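Side-chain contacts in RNA-directed RNA polymerase (Infectious pancreatic necrosis virus, PDB 3ZED), which probably copies the viral RNA genome as an RNA-dependent RNA polymerase, occurring both free and covalently attached to that RNA: residues 726-729 and 730-733; 733-736 and 737-741; 757-760 and 761-764. All coordinates share one frame; numbering follows the deposited sequence.

Contact 1. Residues 726-729 and 730-733; sequences WRLL and DQRT
Three main-chain bonds tie 726-729 to 730-733: D730 N to W726 O, Q731 N to R727 O and R732 N to L728 O at 3.0 Å, each joining residues four apart. A further donor is a side chain. T733 OG1 lies 2.7 Å from D730 O and gives it a hydrogen bond in the carbonyl plane, while T733 N bonds the same oxygen, so D730 O is gripped twice by one threonine.

Van der Waals contacts set side-chain carbons against oxygens. L728 CD2 comes within 3.8 Å of Q731 OE1, the two side chains crossing obliquely. Q731 holds CG anti to its carbonyl carbon (chi1 -71°), which lays CG 3.1 Å from R727 O. T733 CG2 rests 3.5 Å from L729 O.

The polar ends find their partners in neighbouring parts of the chain. R727 makes a salt bridge to E762, Q731 OE1 accepts from Q768, D730 OD1 accepts from N194, and D730 OD2 makes a salt bridge with K734. R732, a long arm suited to bridging two helices, reaches N446. Buried L728 packs on A765 and Q768, and L729 on L423. This is a segment of helix 724-732 packed among helices 412-426, 438-452 and 757-771 in the C-terminal region of a birnavirus polymerase.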
ATOM      1  N   TRP B 726      -7.812  13.400 -23.703  1.00 59.10           N
ATOM      2  CA  TRP B 726      -8.426  12.499 -22.731  1.00 57.16           C
ATOM      3  C   TRP B 726      -9.326  11.498 -23.443  1.00 63.49           C
ATOM      4  O   TRP B 726      -9.319  10.327 -23.081  1.00 63.28           O
ATOM      5  CB  TRP B 726      -9.206  13.300 -21.674  1.00 55.36           C
ATOM      6  CG  TRP B 726      -8.375  14.210 -20.791  1.00 55.37           C
ATOM      7  CD1 TRP B 726      -7.046  14.506 -20.917  1.00 58.06           C
ATOM      8  CD2 TRP B 726      -8.845  14.959 -19.661  1.00 54.75           C
ATOM      9  NE1 TRP B 726      -6.653  15.372 -19.919  1.00 56.78           N
ATOM     10  CE2 TRP B 726      -7.742  15.682 -19.144  1.00 57.81           C
ATOM     11  CE3 TRP B 726     -10.092  15.074 -19.017  1.00 55.89           C
ATOM     12  CZ2 TRP B 726      -7.846  16.502 -18.010  1.00 56.08           C
ATOM     13  CZ3 TRP B 726     -10.201  15.913 -17.915  1.00 56.57           C
ATOM     14  CH2 TRP B 726      -9.081  16.597 -17.408  1.00 56.73           C
ATOM     15  N   ARG B 727     -10.048  11.941 -24.497  1.00 62.42           N
ATOM     16  CA  ARG B 727     -10.904  11.089 -25.320  1.00 62.34           C
ATOM     17  C   ARG B 727     -10.078  10.006 -26.011  1.00 63.67           C
ATOM     18  O   ARG B 727     -10.509   8.860 -26.047  1.00 61.48           O
ATOM     19  CB  ARG B 727     -11.676  11.915 -26.343  1.00 65.48           C
ATOM     20  CG  ARG B 727     -13.073  12.240 -25.863  1.00 77.25           C
ATOM     21  CD  ARG B 727     -13.943  12.752 -26.985  1.00 86.43           C
ATOM     22  NE  ARG B 727     -13.831  14.207 -27.059  1.00 97.54           N
ATOM     23  CZ  ARG B 727     -13.584  14.912 -28.159  1.00108.60           C
ATOM     24  NH1 ARG B 727     -13.417  14.299 -29.327  1.00 89.84           N
ATOM     25  NH2 ARG B 727     -13.489  16.233 -28.097  1.00 96.03           N
ATOM     26  N   LEU B 728      -8.862  10.355 -26.485  1.00 60.78           N
ATOM     27  CA  LEU B 728      -7.936   9.405 -27.107  1.00 60.92           C
ATOM     28  C   LEU B 728      -7.501   8.340 -26.102  1.00 63.83           C
ATOM     29  O   LEU B 728      -7.413   7.167 -26.464  1.00 64.96           O
ATOM     30  CB  LEU B 728      -6.699  10.129 -27.671  1.00 62.01           C
ATOM     31  CG  LEU B 728      -6.861  10.909 -28.987  1.00 68.56           C
ATOM     32  CD1 LEU B 728      -5.560  11.551 -29.383  1.00 69.68           C
ATOM     33  CD2 LEU B 728      -7.319  10.003 -30.127  1.00 71.49           C
ATOM     34  N   LEU B 729      -7.271   8.744 -24.838  1.00 57.85           N
ATOM     35  CA  LEU B 729      -6.857   7.856 -23.745  1.00 54.47           C
ATOM     36  C   LEU B 729      -7.995   6.913 -23.355  1.00 57.42           C
ATOM     37  O   LEU B 729      -7.747   5.741 -23.070  1.00 56.92           O
ATOM     38  CB  LEU B 729      -6.370   8.660 -22.534  1.00 52.37           C
ATOM     39  CG  LEU B 729      -5.388   7.921 -21.639  1.00 54.46           C
ATOM     40  CD1 LEU B 729      -3.983   7.894 -22.280  1.00 54.30           C
ATOM     41  CD2 LEU B 729      -5.369   8.530 -20.229  1.00 52.34           C
ATOM     42  N   ASP B 730      -9.232   7.411 -23.361  1.00 54.93           N
ATOM     43  CA  ASP B 730     -10.408   6.579 -23.105  1.00 55.48           C
ATOM     44  C   ASP B 730     -10.628   5.575 -24.265  1.00 60.52           C
ATOM     45  O   ASP B 730     -10.927   4.414 -24.006  1.00 59.99           O
ATOM     46  CB  ASP B 730     -11.655   7.454 -22.903  1.00 58.59           C
ATOM     47  CG  ASP B 730     -12.859   6.689 -22.390  1.00 69.81           C
ATOM     48  OD1 ASP B 730     -12.683   5.853 -21.465  1.00 67.49           O
ATOM     49  OD2 ASP B 730     -13.981   6.944 -22.888  1.00 77.58           O
ATOM     50  N   GLN B 731     -10.439   6.013 -25.527  1.00 59.95           N
ATOM     51  CA  GLN B 731     -10.586   5.168 -26.726  1.00 61.27           C
ATOM     52  C   GLN B 731      -9.557   4.023 -26.696  1.00 64.94           C
ATOM     53  O   GLN B 731      -9.889   2.875 -27.042  1.00 63.42           O
ATOM     54  CB  GLN B 731     -10.435   6.009 -28.006  1.00 64.06           C
ATOM     55  CG  GLN B 731     -11.605   6.958 -28.267  1.00 71.33           C
ATOM     56  CD  GLN B 731     -11.352   7.954 -29.387  1.00 82.13           C
ATOM     57  OE1 GLN B 731     -10.398   7.845 -30.158  1.00 79.76           O
ATOM     58  NE2 GLN B 731     -12.212   8.953 -29.514  1.00 66.99           N
ATOM     59  N   ARG B 732      -8.326   4.347 -26.202  1.00 60.80           N
ATOM     60  CA  ARG B 732      -7.181   3.450 -26.024  1.00 60.00           C
ATOM     61  C   ARG B 732      -7.544   2.215 -25.147  1.00 63.07           C
ATOM     62  O   ARG B 732      -6.995   1.131 -25.364  1.00 62.53           O
ATOM     63  CB  ARG B 732      -6.014   4.248 -25.397  1.00 57.02           C
ATOM     64  CG  ARG B 732      -4.697   3.501 -25.271  1.00 55.19           C
ATOM     65  CD  ARG B 732      -3.556   4.412 -24.831  1.00 47.70           C
ATOM     66  NE  ARG B 732      -3.016   5.230 -25.924  1.00 53.70           N
ATOM     67  CZ  ARG B 732      -2.138   4.802 -26.827  1.00 60.41           C
ATOM     68  NH1 ARG B 732      -1.747   3.529 -26.834  1.00 45.72           N
ATOM     69  NH2 ARG B 732      -1.666   5.632 -27.743  1.00 56.16           N
ATOM     70  N   THR B 733      -8.501   2.368 -24.213  1.00 59.76           N
ATOM     71  CA  THR B 733      -8.948   1.282 -23.322  1.00 58.73           C
ATOM     72  C   THR B 733      -9.909   0.325 -24.021  1.00 63.92           C
ATOM     73  O   THR B 733     -10.133  -0.769 -23.510  1.00 64.54           O
ATOM     74  CB  THR B 733      -9.591   1.828 -22.015  1.00 60.01           C
ATOM     75  OG1 THR B 733     -10.880   2.382 -22.289  1.00 56.40           O
ATOM     76  CG2 THR B 733      -8.710   2.837 -21.294  1.00 55.36           C
TER

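Contact 2. Residues 733-736 and 737-741; sequences TKLR and VSTLR
R736 and T739 meet through one oxygen. T739 OG1 stands 2.6 Å from R736 O and donates to it nearly along the C=O axis, and T739 N donates to the same atom at 3.2 Å from above the carbonyl plane, 46° out of it. The acceptor is thus gripped twice by one residue, from different directions. The threonine hydroxyl sits between its backbone N and carbonyl carbon (chi1 73°), a rotation that turns it back over the turn toward R736; the same hydroxyl also bonds Q743, one turn further along the chain.

This is the buried, firmly fixed part. L735 CB lies 3.5 Å from T739 OG1, so the short bond has a hydrocarbon neighbour, and L735 itself is buried against M772. The methyl T739 CG2 approaches R736 CG at 4.0 Å. A beta-branched residue fits because its two branches divide the work, the hydroxyl taking the carbonyl and the methyl meeting the aliphatic stem.

The other side is more polar and less buried, for R736 and S738 are both partly exposed. R736 CG lies between its backbone N and carbonyl carbon (chi1 63°), which brings the stem beside S738, with CG 3.3 Å from S738 OG; the guanidinium stands obliquely to that hydroxyl, with R736 NE 3.2 Å from S738 OG. The charged end of R736 is held by other parts of the chain: NH1 by N776 O and NH2 by a salt bridge to E284. V737, by contrast, starts its side chain away from 733-736, and that side chain packs on V287 of helix 283-293.

Beyond the shared carbonyl, L740 N bonds V737 O. The arrangement is a 3-10 turn, 737-739, leading from the connecting loop into helix 740-752.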
ATOM      1  N   THR B 733      -8.501   2.368 -24.213  1.00 59.76           N
ATOM      2  CA  THR B 733      -8.948   1.282 -23.322  1.00 58.73           C
ATOM      3  C   THR B 733      -9.909   0.325 -24.021  1.00 63.92           C
ATOM      4  O   THR B 733     -10.133  -0.769 -23.510  1.00 64.54           O
ATOM      5  CB  THR B 733      -9.591   1.828 -22.015  1.00 60.01           C
ATOM      6  OG1 THR B 733     -10.880   2.382 -22.289  1.00 56.40           O
ATOM      7  CG2 THR B 733      -8.710   2.837 -21.294  1.00 55.36           C
ATOM      8  N   LYS B 734     -10.454   0.726 -25.180  1.00 61.59           N
ATOM      9  CA  LYS B 734     -11.447  -0.029 -25.944  1.00 61.87           C
ATOM     10  C   LYS B 734     -10.898  -0.653 -27.234  1.00 65.84           C
ATOM     11  O   LYS B 734     -11.442  -1.661 -27.681  1.00 65.43           O
ATOM     12  CB  LYS B 734     -12.639   0.881 -26.298  1.00 64.79           C
ATOM     13  CG  LYS B 734     -13.427   1.368 -25.075  1.00 72.78           C
ATOM     14  CD  LYS B 734     -14.007   2.752 -25.316  1.00 75.56           C
ATOM     15  CE  LYS B 734     -14.858   3.225 -24.174  1.00 71.43           C
ATOM     16  NZ  LYS B 734     -15.374   4.595 -24.422  1.00 69.73           N
ATOM     17  N   LEU B 735      -9.853  -0.077 -27.844  1.00 62.71           N
ATOM     18  CA  LEU B 735      -9.319  -0.582 -29.120  1.00 63.53           C
ATOM     19  C   LEU B 735      -8.286  -1.705 -28.955  1.00 67.37           C
ATOM     20  O   LEU B 735      -7.472  -1.661 -28.036  1.00 66.16           O
ATOM     21  CB  LEU B 735      -8.700   0.566 -29.908  1.00 64.36           C
ATOM     22  CG  LEU B 735      -9.672   1.570 -30.530  1.00 69.74           C
ATOM     23  CD1 LEU B 735      -9.020   2.942 -30.658  1.00 69.51           C
ATOM     24  CD2 LEU B 735     -10.162   1.090 -31.895  1.00 73.49           C
ATOM     25  N   ARG B 736      -8.292  -2.685 -29.882  1.00 65.13           N
ATOM     26  CA  ARG B 736      -7.369  -3.833 -29.866  1.00 64.51           C
ATOM     27  C   ARG B 736      -5.918  -3.406 -30.196  1.00 69.16           C
ATOM     28  O   ARG B 736      -5.691  -2.330 -30.768  1.00 68.40           O
ATOM     29  CB  ARG B 736      -7.846  -4.968 -30.802  1.00 64.02           C
ATOM     30  CG  ARG B 736      -7.907  -4.600 -32.278  1.00 72.88           C
ATOM     31  CD  ARG B 736      -8.572  -5.668 -33.115  1.00 82.69           C
ATOM     32  NE  ARG B 736      -7.755  -6.871 -33.277  1.00 97.96           N
ATOM     33  CZ  ARG B 736      -8.194  -8.008 -33.810  1.00120.06           C
ATOM     34  NH1 ARG B 736      -9.447  -8.109 -34.239  1.00110.40           N
ATOM     35  NH2 ARG B 736      -7.385  -9.053 -33.920  1.00111.02           N
ATOM     36  N   VAL B 737      -4.948  -4.277 -29.829  1.00 66.71           N
ATOM     37  CA  VAL B 737      -3.495  -4.076 -29.932  1.00 66.77           C
ATOM     38  C   VAL B 737      -3.007  -3.901 -31.401  1.00 70.63           C
ATOM     39  O   VAL B 737      -2.026  -3.184 -31.608  1.00 70.02           O
ATOM     40  CB  VAL B 737      -2.764  -5.208 -29.144  1.00 70.28           C
ATOM     41  CG1 VAL B 737      -1.376  -5.511 -29.670  1.00 71.36           C
ATOM     42  CG2 VAL B 737      -2.699  -4.867 -27.657  1.00 67.99           C
ATOM     43  N   SER B 738      -3.709  -4.476 -32.406  1.00 67.21           N
ATOM     44  CA  SER B 738      -3.330  -4.337 -33.825  1.00 68.27           C
ATOM     45  C   SER B 738      -3.443  -2.870 -34.330  1.00 71.04           C
ATOM     46  O   SER B 738      -2.751  -2.513 -35.275  1.00 72.24           O
ATOM     47  CB  SER B 738      -4.175  -5.251 -34.709  1.00 70.84           C
ATOM     48  OG  SER B 738      -5.550  -4.931 -34.587  1.00 72.76           O
ATOM     49  N   THR B 739      -4.259  -2.027 -33.657  1.00 65.58           N
ATOM     50  CA  THR B 739      -4.506  -0.608 -33.975  1.00 65.12           C
ATOM     51  C   THR B 739      -3.552   0.359 -33.251  1.00 68.19           C
ATOM     52  O   THR B 739      -3.747   1.571 -33.347  1.00 68.44           O
ATOM     53  CB  THR B 739      -5.959  -0.218 -33.577  1.00 71.51           C
ATOM     54  OG1 THR B 739      -6.086  -0.134 -32.139  1.00 66.59           O
ATOM     55  CG2 THR B 739      -7.016  -1.150 -34.153  1.00 67.89           C
ATOM     56  N   LEU B 740      -2.546  -0.150 -32.515  1.00 65.11           N
ATOM     57  CA  LEU B 740      -1.673   0.696 -31.684  1.00 64.38           C
ATOM     58  C   LEU B 740      -0.865   1.724 -32.467  1.00 71.99           C
ATOM     59  O   LEU B 740      -0.672   2.827 -31.953  1.00 72.19           O
ATOM     60  CB  LEU B 740      -0.735  -0.128 -30.786  1.00 62.62           C
ATOM     61  CG  LEU B 740      -1.347  -0.681 -29.496  1.00 63.94           C
ATOM     62  CD1 LEU B 740      -0.396  -1.653 -28.835  1.00 62.83           C
ATOM     63  CD2 LEU B 740      -1.764   0.440 -28.528  1.00 64.09           C
ATOM     64  N   ARG B 741      -0.422   1.390 -33.692  1.00 70.49           N
ATOM     65  CA  ARG B 741       0.348   2.300 -34.534  1.00 72.21           C
ATOM     66  C   ARG B 741      -0.520   3.494 -34.973  1.00 76.86           C
ATOM     67  O   ARG B 741      -0.048   4.632 -34.955  1.00 77.64           O
ATOM     68  CB  ARG B 741       0.908   1.541 -35.742  1.00 75.31           C
ATOM     69  CG  ARG B 741       1.956   2.300 -36.541  1.00 84.35           C
ATOM     70  CD  ARG B 741       1.598   2.317 -37.999  1.00103.59           C
ATOM     71  NE  ARG B 741       2.063   1.118 -38.705  1.00121.29           N
ATOM     72  CZ  ARG B 741       1.266   0.213 -39.267  1.00137.56           C
ATOM     73  NH1 ARG B 741      -0.054   0.344 -39.197  1.00122.32           N
ATOM     74  NH2 ARG B 741       1.781  -0.819 -39.918  1.00127.07           N
TER

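Contact 3. Residues 757-760 and 761-764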
ATOM      1  N   TRP B 757      -1.692  21.727 -32.166  1.00 83.90           N
ATOM      2  CA  TRP B 757      -1.885  20.347 -31.710  1.00 81.62           C
ATOM      3  C   TRP B 757      -3.321  20.081 -31.244  1.00 86.13           C
ATOM      4  O   TRP B 757      -3.803  18.965 -31.438  1.00 85.81           O
ATOM      5  CB  TRP B 757      -0.892  19.962 -30.583  1.00 77.88           C
ATOM      6  CG  TRP B 757      -0.969  20.830 -29.359  1.00 77.64           C
ATOM      7  CD1 TRP B 757      -0.283  21.986 -29.134  1.00 81.55           C
ATOM      8  CD2 TRP B 757      -1.818  20.637 -28.216  1.00 75.22           C
ATOM      9  NE1 TRP B 757      -0.640  22.521 -27.918  1.00 79.55           N
ATOM     10  CE2 TRP B 757      -1.592  21.722 -27.340  1.00 78.60           C
ATOM     11  CE3 TRP B 757      -2.763  19.660 -27.855  1.00 75.06           C
ATOM     12  CZ2 TRP B 757      -2.272  21.858 -26.128  1.00 76.13           C
ATOM     13  CZ3 TRP B 757      -3.441  19.802 -26.657  1.00 74.99           C
ATOM     14  CH2 TRP B 757      -3.196  20.892 -25.809  1.00 75.52           C
ATOM     15  N   ALA B 758      -3.992  21.082 -30.621  1.00 82.74           N
ATOM     16  CA  ALA B 758      -5.350  20.946 -30.076  1.00 81.51           C
ATOM     17  C   ALA B 758      -6.368  20.593 -31.157  1.00 88.66           C
ATOM     18  O   ALA B 758      -7.044  19.574 -31.024  1.00 87.20           O
ATOM     19  CB  ALA B 758      -5.763  22.216 -29.352  1.00 82.54           C
ATOM     20  N   GLU B 759      -6.439  21.387 -32.250  1.00 88.91           N
ATOM     21  CA  GLU B 759      -7.361  21.122 -33.352  1.00 90.73           C
ATOM     22  C   GLU B 759      -6.989  19.822 -34.073  1.00 92.33           C
ATOM     23  O   GLU B 759      -7.890  19.071 -34.444  1.00 92.39           O
ATOM     24  CB  GLU B 759      -7.412  22.300 -34.334  1.00 95.86           C
ATOM     25  CG  GLU B 759      -8.180  23.499 -33.793  1.00113.49           C
ATOM     26  CD  GLU B 759      -9.694  23.386 -33.819  1.00142.73           C
ATOM     27  OE1 GLU B 759     -10.271  22.856 -32.840  1.00136.05           O
ATOM     28  OE2 GLU B 759     -10.305  23.851 -34.810  1.00140.31           O
ATOM     29  N   ALA B 760      -5.675  19.531 -34.224  1.00 86.10           N
ATOM     30  CA  ALA B 760      -5.194  18.291 -34.848  1.00 84.22           C
ATOM     31  C   ALA B 760      -5.598  17.042 -33.999  1.00 82.15           C
ATOM     32  O   ALA B 760      -6.097  16.065 -34.549  1.00 80.69           O
ATOM     33  CB  ALA B 760      -3.684  18.349 -35.040  1.00 84.87           C
ATOM     34  N   THR B 761      -5.441  17.105 -32.673  1.00 76.34           N
ATOM     35  CA  THR B 761      -5.827  16.004 -31.771  1.00 74.00           C
ATOM     36  C   THR B 761      -7.375  15.833 -31.804  1.00 78.64           C
ATOM     37  O   THR B 761      -7.869  14.701 -31.829  1.00 76.20           O
ATOM     38  CB  THR B 761      -5.263  16.257 -30.373  1.00 72.30           C
ATOM     39  OG1 THR B 761      -3.837  16.331 -30.502  1.00 66.93           O
ATOM     40  CG2 THR B 761      -5.659  15.175 -29.359  1.00 67.69           C
ATOM     41  N   GLU B 762      -8.108  16.969 -31.867  1.00 77.99           N
ATOM     42  CA  GLU B 762      -9.564  17.074 -31.972  1.00 78.99           C
ATOM     43  C   GLU B 762     -10.069  16.349 -33.229  1.00 84.02           C
ATOM     44  O   GLU B 762     -10.999  15.552 -33.132  1.00 83.62           O
ATOM     45  CB  GLU B 762      -9.966  18.561 -32.002  1.00 82.52           C
ATOM     46  CG  GLU B 762     -11.438  18.838 -31.778  1.00 96.14           C
ATOM     47  CD  GLU B 762     -11.869  18.617 -30.347  1.00106.60           C
ATOM     48  OE1 GLU B 762     -11.657  19.524 -29.510  1.00 91.97           O
ATOM     49  OE2 GLU B 762     -12.376  17.512 -30.054  1.00101.41           O
ATOM     50  N   GLU B 763      -9.427  16.595 -34.383  1.00 82.15           N
ATOM     51  CA  GLU B 763      -9.780  15.985 -35.657  1.00 84.07           C
ATOM     52  C   GLU B 763      -9.409  14.491 -35.673  1.00 87.66           C
ATOM     53  O   GLU B 763     -10.176  13.673 -36.198  1.00 88.02           O
ATOM     54  CB  GLU B 763      -9.114  16.735 -36.822  1.00 87.89           C
ATOM     55  CG  GLU B 763      -9.700  18.120 -37.077  1.00100.49           C
ATOM     56  CD  GLU B 763      -8.946  18.996 -38.064  1.00129.23           C
ATOM     57  OE1 GLU B 763      -8.004  18.489 -38.718  1.00127.62           O
ATOM     58  OE2 GLU B 763      -9.295  20.194 -38.183  1.00117.69           O
ATOM     59  N   LEU B 764      -8.262  14.134 -35.052  1.00 82.21           N
ATOM     60  CA  LEU B 764      -7.777  12.754 -35.005  1.00 80.38           C
ATOM     61  C   LEU B 764      -8.652  11.889 -34.086  1.00 84.16           C
ATOM     62  O   LEU B 764      -8.899  10.731 -34.423  1.00 83.91           O
ATOM     63  CB  LEU B 764      -6.295  12.685 -34.602  1.00 78.76           C
ATOM     64  CG  LEU B 764      -5.286  13.102 -35.695  1.00 84.98           C
ATOM     65  CD1 LEU B 764      -3.967  13.520 -35.089  1.00 84.63           C
ATOM     66  CD2 LEU B 764      -5.053  11.995 -36.707  1.00 86.13           C
TER
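The opening turns of helix 757-771 hold this contact. Four regular main-chain bonds run from T761 N to W757 O, E762 N to A758 O, E763 N to E759 O and L764 N to A760 O. W757 O takes a second bond, from T761 OG1 at 2.8 Å, 35° above its carbonyl plane and on the opposite face from T761 N. With OG1 anti to its carbonyl carbon (chi1 -60°), the hydroxyl folds back over the preceding turn, as threonines inside helices often do. T761 OG1 also lies near the plane at the edge of the W757 ring, 4.4 Å from W757 CE3.

Several side-chain carbons rest on carbonyl oxygens: E763 CG lies 3.3 Å from E759 O and L764 CD1 3.4 Å from A760 O. The small methyl A758 CB sits 4.2 Å above one face of the W757 indole, offset toward the rim. W757 and L764 pack on helix 740-752.

The acids are neighbours, E759 OE1 being 4.9 Å from E762 OE1. E762 OE2 is paired with R727, which probably eases the repulsion between the like charges. The hydroxyl of buried T761 is satisfied within its own helix, which is consistent with its methyl packing against L728.

Contacts 1 and 2 are largely buried, whereas contact 3 is a surface one, with three of its eight residues exposed. Contacts 1 and 2 share T733 and run on along the chain, and R732 NH1 of the first packs on L740 CD2 of the second, 3.5 Å away. Contact 1 also touches contact 3, helix against helix; contacts 2 and 3 do not touch, their nearest atoms being about 9 Å apart. Buried polar residues bridge helices in contact 1, a turn is fixed in contact 2, and acids gather at the surface in contact 3. Each uses a threonine hydroxyl on a backbone carbonyl: at T733 in contact 1, before a helix in contact 2 and inside one in contact 3.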